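Local atomic coordinates of putative adenosine kinase (Schistosoma mansoni, PDB entry 3VAS), a protein that probably phosphorylates adenosine to AMP as a ribokinase-family (pfkB) enzyme and binds adenosine in its pocket. Residues H202-E207 / I231-I236; S242-Y247 / H259-Y264. All blocks are in the same frame, centred on the assembly; numbering follows the deposited sequence.

Contact 1. Residues H202-E207 / I231-I236; sequences HSLENE and ISYSNI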
ATOM      1  N   HIS A 202       7.389 -18.457  -0.777  1.00 28.82           N
ATOM      2  CA  HIS A 202       6.758 -19.281   0.249  1.00 29.52           C
ATOM      3  C   HIS A 202       5.254 -19.391   0.005  1.00 28.71           C
ATOM      4  O   HIS A 202       4.679 -20.475   0.113  1.00 31.28           O
ATOM      5  CB  HIS A 202       7.026 -18.715   1.646  1.00 28.84           C
ATOM      6  CG  HIS A 202       6.197 -19.347   2.721  1.00 29.93           C
ATOM      7  ND1 HIS A 202       6.588 -20.487   3.391  1.00 32.98           N
ATOM      8  CD2 HIS A 202       4.993 -19.003   3.235  1.00 30.27           C
ATOM      9  CE1 HIS A 202       5.661 -20.816   4.274  1.00 34.84           C
ATOM     10  NE2 HIS A 202       4.683 -19.931   4.200  1.00 34.18           N
ATOM     11  N   SER A 203       4.627 -18.269  -0.332  1.00 26.35           N
ATOM     12  CA  SER A 203       3.194 -18.243  -0.615  1.00 32.34           C
ATOM     13  C   SER A 203       2.823 -19.160  -1.780  1.00 32.42           C
ATOM     14  O   SER A 203       1.944 -20.012  -1.650  1.00 36.78           O
ATOM     15  CB  SER A 203       2.720 -16.813  -0.895  1.00 29.66           C
ATOM     16  OG  SER A 203       1.341 -16.782  -1.242  1.00 28.34           O
ATOM     17  N   LEU A 204       3.498 -18.991  -2.913  1.00 29.62           N
ATOM     18  CA  LEU A 204       3.188 -19.771  -4.108  1.00 32.02           C
ATOM     19  C   LEU A 204       3.399 -21.271  -3.900  1.00 38.01           C
ATOM     20  O   LEU A 204       2.571 -22.087  -4.315  1.00 37.87           O
ATOM     21  CB  LEU A 204       4.007 -19.290  -5.307  1.00 28.66           C
ATOM     22  CG  LEU A 204       3.450 -19.750  -6.654  1.00 30.29           C
ATOM     23  CD1 LEU A 204       2.111 -19.078  -6.911  1.00 30.03           C
ATOM     24  CD2 LEU A 204       4.423 -19.467  -7.792  1.00 30.54           C
ATOM     25  N   GLU A 205       4.503 -21.633  -3.255  1.00 40.23           N
ATOM     26  CA  GLU A 205       4.806 -23.041  -3.022  1.00 43.59           C
ATOM     27  C   GLU A 205       3.797 -23.682  -2.069  1.00 39.73           C
ATOM     28  O   GLU A 205       3.565 -24.885  -2.127  1.00 42.03           O
ATOM     29  CB  GLU A 205       6.245 -23.232  -2.521  1.00 51.47           C
ATOM     30  CG  GLU A 205       6.476 -22.856  -1.066  1.00 61.15           C
ATOM     31  CD  GLU A 205       7.921 -23.063  -0.628  1.00 70.12           C
ATOM     32  OE1 GLU A 205       8.147 -23.376   0.564  1.00 72.89           O
ATOM     33  OE2 GLU A 205       8.830 -22.907  -1.471  1.00 72.62           O
ATOM     34  N   ASN A 206       3.185 -22.872  -1.210  1.00 38.17           N
ATOM     35  CA  ASN A 206       2.189 -23.379  -0.265  1.00 40.00           C
ATOM     36  C   ASN A 206       0.745 -23.066  -0.658  1.00 39.39           C
ATOM     37  O   ASN A 206      -0.176 -23.300   0.124  1.00 38.97           O
ATOM     38  CB  ASN A 206       2.478 -22.875   1.151  1.00 39.02           C
ATOM     39  CG  ASN A 206       3.730 -23.493   1.740  1.00 38.90           C
ATOM     40  OD1 ASN A 206       4.689 -22.796   2.063  1.00 38.31           O
ATOM     41  ND2 ASN A 206       3.728 -24.813   1.872  1.00 39.68           N
ATOM     42  N   GLU A 207       0.564 -22.550  -1.873  1.00 40.15           N
ATOM     43  CA  GLU A 207      -0.760 -22.225  -2.408  1.00 41.84           C
ATOM     44  C   GLU A 207      -1.544 -21.273  -1.512  1.00 40.32           C
ATOM     45  O   GLU A 207      -2.735 -21.466  -1.269  1.00 44.40           O
ATOM     46  CB  GLU A 207      -1.573 -23.493  -2.691  1.00 47.19           C
ATOM     47  CG  GLU A 207      -1.228 -24.161  -4.016  1.00 54.56           C
ATOM     48  CD  GLU A 207      -1.474 -23.246  -5.208  1.00 58.43           C
ATOM     49  OE1 GLU A 207      -2.643 -22.865  -5.437  1.00 60.10           O
ATOM     50  OE2 GLU A 207      -0.497 -22.898  -5.908  1.00 57.51           O
ATOM     51  N   ILE A 231       4.630  -9.829  -9.588  1.00 19.94           N
ATOM     52  CA  ILE A 231       3.373 -10.206 -10.222  1.00 22.38           C
ATOM     53  C   ILE A 231       3.320 -11.717 -10.458  1.00 28.39           C
ATOM     54  O   ILE A 231       2.271 -12.344 -10.279  1.00 29.39           O
ATOM     55  CB  ILE A 231       3.141  -9.433 -11.542  1.00 18.34           C
ATOM     56  CG1 ILE A 231       2.909  -7.947 -11.249  1.00 17.34           C
ATOM     57  CG2 ILE A 231       1.955  -9.997 -12.301  1.00 19.28           C
ATOM     58  CD1 ILE A 231       2.719  -7.097 -12.489  1.00 17.42           C
ATOM     59  N   SER A 232       4.463 -12.312 -10.804  1.00 25.98           N
ATOM     60  CA  SER A 232       4.494 -13.742 -11.124  1.00 25.46           C
ATOM     61  C   SER A 232       4.251 -14.654  -9.910  1.00 23.74           C
ATOM     62  O   SER A 232       4.063 -15.860 -10.069  1.00 23.88           O
ATOM     63  CB  SER A 232       5.778 -14.129 -11.888  1.00 25.07           C
ATOM     64  OG  SER A 232       6.913 -14.212 -11.038  1.00 25.72           O
ATOM     65  N   TYR A 233       4.238 -14.076  -8.709  1.00 22.39           N
ATOM     66  CA  TYR A 233       3.880 -14.824  -7.500  1.00 23.46           C
ATOM     67  C   TYR A 233       2.570 -14.318  -6.892  1.00 26.72           C
ATOM     68  O   TYR A 233       2.094 -14.853  -5.888  1.00 30.08           O
ATOM     69  CB  TYR A 233       4.987 -14.732  -6.441  1.00 23.61           C
ATOM     70  CG  TYR A 233       6.319 -15.325  -6.856  1.00 25.15           C
ATOM     71  CD1 TYR A 233       7.272 -14.551  -7.508  1.00 23.54           C
ATOM     72  CD2 TYR A 233       6.624 -16.653  -6.587  1.00 26.55           C
ATOM     73  CE1 TYR A 233       8.491 -15.084  -7.887  1.00 26.53           C
ATOM     74  CE2 TYR A 233       7.840 -17.197  -6.962  1.00 29.64           C
ATOM     75  CZ  TYR A 233       8.772 -16.406  -7.613  1.00 30.09           C
ATOM     76  OH  TYR A 233       9.984 -16.936  -7.993  1.00 31.94           O
ATOM     77  N   SER A 234       1.993 -13.282  -7.495  1.00 24.42           N
ATOM     78  CA  SER A 234       0.822 -12.629  -6.919  1.00 22.41           C
ATOM     79  C   SER A 234      -0.480 -13.243  -7.412  1.00 25.04           C
ATOM     80  O   SER A 234      -0.661 -13.449  -8.610  1.00 25.22           O
ATOM     81  CB  SER A 234       0.835 -11.135  -7.237  1.00 22.53           C
ATOM     82  OG  SER A 234       2.009 -10.522  -6.740  1.00 23.18           O
ATOM     83  N   ASN A 235      -1.383 -13.535  -6.482  1.00 23.37           N
ATOM     84  CA  ASN A 235      -2.713 -14.013  -6.838  1.00 25.33           C
ATOM     85  C   ASN A 235      -3.655 -12.853  -7.120  1.00 24.96           C
ATOM     86  O   ASN A 235      -4.608 -12.988  -7.887  1.00 23.68           O
ATOM     87  CB  ASN A 235      -3.280 -14.885  -5.723  1.00 26.19           C
ATOM     88  CG  ASN A 235      -2.334 -15.988  -5.318  1.00 28.01           C
ATOM     89  OD1 ASN A 235      -1.502 -15.811  -4.424  1.00 24.02           O
ATOM     90  ND2 ASN A 235      -2.445 -17.132  -5.983  1.00 28.56           N
ATOM     91  N   ILE A 236      -3.383 -11.714  -6.488  1.00 19.89           N
ATOM     92  CA  ILE A 236      -4.185 -10.508  -6.680  1.00 20.80           C
ATOM     93  C   ILE A 236      -3.272  -9.293  -6.836  1.00 21.03           C
ATOM     94  O   ILE A 236      -2.344  -9.105  -6.048  1.00 18.57           O
ATOM     95  CB  ILE A 236      -5.143 -10.265  -5.489  1.00 20.64           C
ATOM     96  CG1 ILE A 236      -6.024 -11.494  -5.237  1.00 22.33           C
ATOM     97  CG2 ILE A 236      -6.012  -9.033  -5.730  1.00 19.66           C
ATOM     98  CD1 ILE A 236      -7.023 -11.306  -4.110  1.00 24.25           C
TER
HETATM   99  O   HOH W   1       1.012 -16.893  -3.945  1.00 28.54           O
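L204, in the last turn of helix 189-205, lies against the ring of Y233, and the leucine can be followed atom by atom. Its CB meets the edge of that ring, in the ring plane, 3.9 Å from Y233 CD2. CG stands anti to the backbone N (chi1 -162°), which sends L204 CD2 out of the ring plane toward S232 O. At the tip, L204 CD2 comes obliquely to the ring, 3.8 Å from Y233 CD2; it also lies 4.2 Å from Y233 CE2 and 4.3 Å from S232 O. The two side chains cross at about a right angle, and L197, A200 and K201 of the leucine's own helix also touch the tyrosine.

In the Rossmann-like alpha/beta architecture of the ribokinase family, this is a place where the end of one helix meets the connection leading into a core strand. Helix 189-205 stops in a Schellman motif with E207, at positive phi, as its C-prime residue; the type I turn from I231 to S234, closed by S234 N to I231 O, leads from helix 224-231 into strand 236-240.

Beside the apolar patch the link is made through water. One molecule sits 2.7 Å from S203 OG and lies within hydrogen-bonding distance of two acceptors across the contact, Y233 O and N235 OD1, the latter at 2.8 Å. S203 OG and N235 OD1 are themselves 4.4 Å apart, a gap the water bridges. N235 OD1 also accepts a bond from the backbone N of F210, which ties this asparagine to the neighbouring strand 209-213.

Contact 2. Residues S242-Y247 / H259-Y264; sequences SEAEAY and HATARY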
ATOM      1  N   SER A 242      -2.772   5.849 -13.103  1.00 25.06           N
ATOM      2  CA  SER A 242      -1.432   6.336 -13.429  1.00 27.89           C
ATOM      3  C   SER A 242      -0.378   5.224 -13.387  1.00 29.32           C
ATOM      4  O   SER A 242       0.575   5.237 -14.165  1.00 29.25           O
ATOM      5  CB  SER A 242      -1.031   7.487 -12.508  1.00 31.91           C
ATOM      6  OG  SER A 242      -1.023   7.074 -11.153  1.00 36.98           O
ATOM      7  N   GLU A 243      -0.552   4.263 -12.484  1.00 27.17           N
ATOM      8  CA  GLU A 243       0.370   3.129 -12.400  1.00 24.58           C
ATOM      9  C   GLU A 243       0.207   2.193 -13.595  1.00 21.94           C
ATOM     10  O   GLU A 243       1.184   1.669 -14.127  1.00 25.27           O
ATOM     11  CB  GLU A 243       0.163   2.356 -11.091  1.00 24.25           C
ATOM     12  CG  GLU A 243       0.537   3.148  -9.846  1.00 28.71           C
ATOM     13  CD  GLU A 243      -0.276   2.750  -8.627  1.00 32.34           C
ATOM     14  OE1 GLU A 243      -0.952   1.701  -8.676  1.00 31.89           O
ATOM     15  OE2 GLU A 243      -0.247   3.495  -7.621  1.00 33.67           O
ATOM     16  N   ALA A 244      -1.037   1.978 -14.002  1.00 19.74           N
ATOM     17  CA  ALA A 244      -1.326   1.147 -15.158  1.00 23.79           C
ATOM     18  C   ALA A 244      -0.748   1.799 -16.413  1.00 25.17           C
ATOM     19  O   ALA A 244      -0.175   1.123 -17.268  1.00 25.26           O
ATOM     20  CB  ALA A 244      -2.833   0.942 -15.301  1.00 18.20           C
ATOM     21  N   GLU A 245      -0.890   3.118 -16.501  1.00 26.00           N
ATOM     22  CA  GLU A 245      -0.377   3.882 -17.635  1.00 32.48           C
ATOM     23  C   GLU A 245       1.147   3.780 -17.724  1.00 30.23           C
ATOM     24  O   GLU A 245       1.699   3.529 -18.792  1.00 32.33           O
ATOM     25  CB  GLU A 245      -0.796   5.349 -17.524  1.00 40.99           C
ATOM     26  CG  GLU A 245      -0.910   6.066 -18.857  1.00 52.65           C
ATOM     27  CD  GLU A 245      -2.315   6.010 -19.428  1.00 60.42           C
ATOM     28  OE1 GLU A 245      -3.273   6.267 -18.669  1.00 62.13           O
ATOM     29  OE2 GLU A 245      -2.462   5.710 -20.633  1.00 64.19           O
ATOM     30  N   ALA A 246       1.824   3.961 -16.596  1.00 27.18           N
ATOM     31  CA  ALA A 246       3.279   3.884 -16.576  1.00 25.88           C
ATOM     32  C   ALA A 246       3.749   2.460 -16.857  1.00 27.05           C
ATOM     33  O   ALA A 246       4.723   2.254 -17.575  1.00 25.38           O
ATOM     34  CB  ALA A 246       3.824   4.382 -15.254  1.00 22.67           C
ATOM     35  N   TYR A 247       3.045   1.479 -16.294  1.00 25.04           N
ATOM     36  CA  TYR A 247       3.363   0.075 -16.535  1.00 19.53           C
ATOM     37  C   TYR A 247       3.208  -0.252 -18.015  1.00 22.52           C
ATOM     38  O   TYR A 247       4.072  -0.901 -18.621  1.00 22.93           O
ATOM     39  CB  TYR A 247       2.442  -0.827 -15.712  1.00 18.61           C
ATOM     40  CG  TYR A 247       2.736  -2.308 -15.837  1.00 21.42           C
ATOM     41  CD1 TYR A 247       3.476  -2.971 -14.865  1.00 21.28           C
ATOM     42  CD2 TYR A 247       2.264  -3.046 -16.917  1.00 22.73           C
ATOM     43  CE1 TYR A 247       3.743  -4.322 -14.969  1.00 23.23           C
ATOM     44  CE2 TYR A 247       2.535  -4.401 -17.031  1.00 25.51           C
ATOM     45  CZ  TYR A 247       3.273  -5.031 -16.054  1.00 26.38           C
ATOM     46  OH  TYR A 247       3.542  -6.377 -16.160  1.00 31.54           O
ATOM     47  N   HIS A 259      -6.645  -0.754 -20.176  1.00 24.61           N
ATOM     48  CA  HIS A 259      -7.240  -2.070 -20.406  1.00 28.11           C
ATOM     49  C   HIS A 259      -6.178  -3.104 -20.787  1.00 30.91           C
ATOM     50  O   HIS A 259      -6.178  -4.222 -20.272  1.00 31.52           O
ATOM     51  CB  HIS A 259      -8.315  -2.003 -21.496  1.00 30.55           C
ATOM     52  CG  HIS A 259      -9.587  -1.346 -21.054  1.00 36.59           C
ATOM     53  ND1 HIS A 259     -10.764  -2.044 -20.882  1.00 39.75           N
ATOM     54  CD2 HIS A 259      -9.865  -0.057 -20.745  1.00 38.24           C
ATOM     55  CE1 HIS A 259     -11.714  -1.212 -20.491  1.00 39.00           C
ATOM     56  NE2 HIS A 259     -11.195  -0.001 -20.402  1.00 40.64           N
ATOM     57  N   ALA A 260      -5.278  -2.724 -21.690  1.00 31.16           N
ATOM     58  CA  ALA A 260      -4.201  -3.613 -22.119  1.00 29.87           C
ATOM     59  C   ALA A 260      -3.304  -4.032 -20.951  1.00 27.07           C
ATOM     60  O   ALA A 260      -2.877  -5.181 -20.870  1.00 26.94           O
ATOM     61  CB  ALA A 260      -3.373  -2.962 -23.224  1.00 26.79           C
ATOM     62  N   THR A 261      -3.029  -3.097 -20.047  1.00 25.84           N
ATOM     63  CA  THR A 261      -2.211  -3.390 -18.874  1.00 25.87           C
ATOM     64  C   THR A 261      -2.901  -4.403 -17.964  1.00 27.32           C
ATOM     65  O   THR A 261      -2.266  -5.334 -17.462  1.00 25.62           O
ATOM     66  CB  THR A 261      -1.892  -2.110 -18.071  1.00 25.88           C
ATOM     67  OG1 THR A 261      -1.020  -1.268 -18.835  1.00 28.89           O
ATOM     68  CG2 THR A 261      -1.222  -2.452 -16.748  1.00 25.68           C
ATOM     69  N   ALA A 262      -4.204  -4.221 -17.763  1.00 27.48           N
ATOM     70  CA  ALA A 262      -4.981  -5.123 -16.918  1.00 25.87           C
ATOM     71  C   ALA A 262      -4.936  -6.543 -17.474  1.00 26.01           C
ATOM     72  O   ALA A 262      -4.724  -7.503 -16.734  1.00 25.77           O
ATOM     73  CB  ALA A 262      -6.420  -4.635 -16.799  1.00 22.13           C
ATOM     74  N   ARG A 263      -5.122  -6.657 -18.785  1.00 27.50           N
ATOM     75  CA  ARG A 263      -5.057  -7.935 -19.487  1.00 28.46           C
ATOM     76  C   ARG A 263      -3.657  -8.544 -19.395  1.00 28.01           C
ATOM     77  O   ARG A 263      -3.498  -9.729 -19.096  1.00 27.30           O
ATOM     78  CB  ARG A 263      -5.473  -7.735 -20.950  1.00 33.02           C
ATOM     79  CG  ARG A 263      -5.258  -8.926 -21.883  1.00 36.36           C
ATOM     80  CD  ARG A 263      -5.973 -10.177 -21.399  1.00 39.01           C
ATOM     81  NE  ARG A 263      -7.342  -9.918 -20.976  1.00 42.50           N
ATOM     82  CZ  ARG A 263      -7.924 -10.513 -19.939  1.00 41.03           C
ATOM     83  NH1 ARG A 263      -7.256 -11.401 -19.215  1.00 37.60           N
ATOM     84  NH2 ARG A 263      -9.177 -10.214 -19.625  1.00 42.18           N
ATOM     85  N   TYR A 264      -2.646  -7.720 -19.643  1.00 27.34           N
ATOM     86  CA  TYR A 264      -1.261  -8.175 -19.627  1.00 28.84           C
ATOM     87  C   TYR A 264      -0.845  -8.712 -18.258  1.00 27.38           C
ATOM     88  O   TYR A 264      -0.255  -9.787 -18.160  1.00 29.27           O
ATOM     89  CB  TYR A 264      -0.329  -7.042 -20.059  1.00 29.03           C
ATOM     90  CG  TYR A 264       1.122  -7.443 -20.194  1.00 28.92           C
ATOM     91  CD1 TYR A 264       1.637  -7.856 -21.419  1.00 31.45           C
ATOM     92  CD2 TYR A 264       1.981  -7.394 -19.101  1.00 25.68           C
ATOM     93  CE1 TYR A 264       2.971  -8.214 -21.550  1.00 33.70           C
ATOM     94  CE2 TYR A 264       3.311  -7.753 -19.220  1.00 29.35           C
ATOM     95  CZ  TYR A 264       3.802  -8.158 -20.446  1.00 33.46           C
ATOM     96  OH  TYR A 264       5.126  -8.515 -20.565  1.00 35.34           O
TER
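T261 and Y264 of helix 257-267 present their side chains to A244 and Y247 of helix 241-250, in a helix-helix crossing of the ribokinase-type alpha/beta fold. The short axes of 242-247 and 259-264 make an angle of 78° and approach to 8.9 Å. A244 and T261 form the nearest pair across the crossing, with their CA atoms 5.9 Å apart. There the methyl of A244 faces that of T261, with A244 CB 4.0 Å from T261 CG2.

The threonine methyl does more. With T261 CG2 anti to the backbone N and OG1 anti to the carbonyl carbon (chi1 -68°), the methyl is turned to the tyrosine while the hydroxyl is turned toward the carbonyl O of A244 in the other helix. T261 CG2 approaches the Y247 ring obliquely, 3.5 Å from CD2, and T261 OG1 lies 3.0 Å from A244 O. That hydroxyl is hydrogen-bonded chiefly to T257 O, one turn back in its own helix, so whether its one proton also serves A244 O is not settled.

Farther along, the two tyrosine side chains cross at about a right angle and their rings, planes about 60° apart, meet edge to edge: Y264 CD2 lies in the plane of the Y247 ring, 3.7 Å from Y247 CE2, and Y247 OH lies in the plane of the Y264 ring.

The second shell fixes the Y247 ring. H251 stacks on it, V227 and I231 of helix 224-231 touch it, and D228 OD1 is hydrogen-bonded to its hydroxyl. H251 also meets the Y264 ring, so one imidazole touches both tyrosines. Thus anchored, Y247 OH rests 3.4 Å from Y264 CE2.

How the contacts relate
Both contacts sit about 18 Å from the centre of the chain, yet they differ in burial: three of four touching residues are buried in contact 2, against two of five in contact 1. Contact 1 sets a helix end against a loop and relies on a bridging water beside one leucine-tyrosine patch; contact 2 crosses two helices and combines apolar packing with a direct hydroxyl-to-carbonyl approach. Their centres are 21 Å apart, but helix 224-231 serves both: it leads into the turn of contact 1 and, through V227, D228 and I231, packs on Y247 of contact 2. I231, which begins that turn, places its CD1 3.8 Å from Y247 OH.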